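Local structure of contact-dependent inhibitor A (Enterobacter cloacae subsp. cloacae, 4NTQ) at residues Ser170-Asp175 with Asn198-Asp203. The protein is a contact-dependent growth inhibition toxin whose C-terminal domain probably acts as an RNase on ribosomal RNA of target bacteria, and is bound by the immunity protein CdiI. Numbering follows the deposited sequence.
Sequences SNLGFD and NYITPD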
# COMPACT_ATOMS: atom_id res chain seq x y z
N SER A 170 -20.01 6.33 0.89
CA SER A 170 -20.78 7.56 0.96
C SER A 170 -21.67 7.57 2.20
O SER A 170 -21.76 8.58 2.91
CB SER A 170 -21.64 7.74 -0.29
OG SER A 170 -22.16 9.05 -0.36
N ASN A 171 -22.33 6.45 2.47
CA ASN A 171 -23.18 6.31 3.64
C ASN A 171 -22.39 6.42 4.94
O ASN A 171 -22.96 6.65 6.01
CB ASN A 171 -23.95 5.00 3.61
CG ASN A 171 -25.09 5.02 2.61
OD1 ASN A 171 -25.78 6.03 2.46
ND2 ASN A 171 -25.29 3.91 1.92
N LEU A 172 -21.07 6.26 4.85
CA LEU A 172 -20.20 6.39 6.00
C LEU A 172 -19.66 7.82 6.14
O LEU A 172 -19.04 8.16 7.14
CB LEU A 172 -19.05 5.39 5.89
CG LEU A 172 -19.56 3.99 6.18
CD1 LEU A 172 -18.49 2.93 5.96
CD2 LEU A 172 -20.10 3.96 7.60
N GLY A 173 -19.93 8.64 5.12
CA GLY A 173 -19.53 10.04 5.14
C GLY A 173 -18.44 10.34 4.13
O GLY A 173 -18.17 11.49 3.80
N PHE A 174 -17.82 9.28 3.63
CA PHE A 174 -16.69 9.39 2.72
C PHE A 174 -17.17 9.63 1.29
O PHE A 174 -17.13 8.73 0.45
CB PHE A 174 -15.82 8.15 2.83
CG PHE A 174 -15.18 7.97 4.19
CD1 PHE A 174 -13.84 8.28 4.39
CD2 PHE A 174 -15.92 7.51 5.27
CE1 PHE A 174 -13.25 8.12 5.64
CE2 PHE A 174 -15.34 7.36 6.52
CZ PHE A 174 -14.00 7.66 6.70
N ASP A 175 -17.60 10.86 1.03
CA ASP A 175 -18.27 11.25 -0.21
C ASP A 175 -17.38 11.29 -1.44
O ASP A 175 -17.83 11.04 -2.55
CB ASP A 175 -18.89 12.64 -0.04
CG ASP A 175 -20.03 12.65 0.94
OD1 ASP A 175 -20.69 11.59 1.09
OD2 ASP A 175 -20.29 13.71 1.55
N ASN A 198 -10.18 11.54 6.75
CA ASN A 198 -9.55 10.24 6.54
C ASN A 198 -9.96 9.54 5.24
O ASN A 198 -10.89 9.98 4.55
CB ASN A 198 -9.88 9.31 7.71
CG ASN A 198 -9.22 9.75 8.98
OD1 ASN A 198 -8.02 10.04 9.00
ND2 ASN A 198 -9.99 9.82 10.06
N TYR A 199 -9.27 8.45 4.93
CA TYR A 199 -9.52 7.69 3.70
C TYR A 199 -9.82 6.23 4.00
O TYR A 199 -9.19 5.61 4.86
CB TYR A 199 -8.32 7.78 2.76
CG TYR A 199 -7.84 9.19 2.46
CD1 TYR A 199 -8.24 9.86 1.31
CD2 TYR A 199 -6.97 9.85 3.34
CE1 TYR A 199 -7.79 11.15 1.03
CE2 TYR A 199 -6.53 11.14 3.06
CZ TYR A 199 -6.95 11.78 1.91
OH TYR A 199 -6.51 13.06 1.65
N ILE A 200 -10.78 5.66 3.28
CA ILE A 200 -11.03 4.23 3.38
C ILE A 200 -10.96 3.58 2.01
O ILE A 200 -11.21 4.23 0.99
CB ILE A 200 -12.40 3.93 4.00
CG1 ILE A 200 -13.51 4.68 3.28
CG2 ILE A 200 -12.43 4.29 5.47
CD1 ILE A 200 -14.88 4.41 3.83
N THR A 201 -10.57 2.30 1.99
CA THR A 201 -10.69 1.44 0.81
C THR A 201 -11.23 0.14 1.33
O THR A 201 -10.94 -0.23 2.46
CB THR A 201 -9.34 1.07 0.16
OG1 THR A 201 -8.51 0.39 1.11
CG2 THR A 201 -8.63 2.28 -0.32
N PRO A 202 -12.02 -0.56 0.50
CA PRO A 202 -12.58 -1.86 0.86
C PRO A 202 -11.51 -2.88 1.19
O PRO A 202 -10.51 -3.01 0.47
CB PRO A 202 -13.34 -2.28 -0.40
CG PRO A 202 -12.82 -1.41 -1.49
CD PRO A 202 -12.49 -0.12 -0.83
N ASP A 203 -11.74 -3.61 2.27
CA ASP A 203 -10.82 -4.64 2.71
C ASP A 203 -11.00 -5.82 1.78
O ASP A 203 -12.06 -6.45 1.75
CB ASP A 203 -11.12 -5.03 4.17
CG ASP A 203 -10.07 -5.93 4.77
OD1 ASP A 203 -10.27 -6.43 5.89
OD2 ASP A 203 -9.03 -6.14 4.11
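A buried, largely apolar contact packs the loop that follows helix 164-170 against one side of strand 199-202, a central strand of the antiparallel sheet in the toxin domain. Phe-174 carries it. Its CG stands anti to the carbonyl carbon (chi1 -64°), which turns the ring toward the strand. Ile-200 lies across one face: Ile-200 CD1 sits 3.8 Å from the centroid of the Phe-174 ring and 22° off the normal, a CH-pi contact, while Ile-200 CG2 reaches the far end, 3.9 Å from Phe-174 CZ. CG1 of Ile-200 occupies the crowded position between backbone N and carbonyl carbon (chi1 52°). At the ring edge, Phe-174 CE1 comes 3.2 Å from the backbone O of Asn-198. Leu-172 adds a looser touch, its CD1 4.4 Å from Ile-200 CD1. The loop bends through a Schellman motif at Gly-173, whose N bonds to Ser-170 O at 2.9 Å, and an inverse gamma turn centred on Phe-174. Phe-193 and Leu-230 also touch the Phe-174 side chain; Tyr-199, pointing away, meets Phe-97 of the CdiI chain. Loop and strand are thus joined here by dispersion and ring-face packing, the carbonyl at the weakly positive ring rim probably a mildly favourable electrostatic addition.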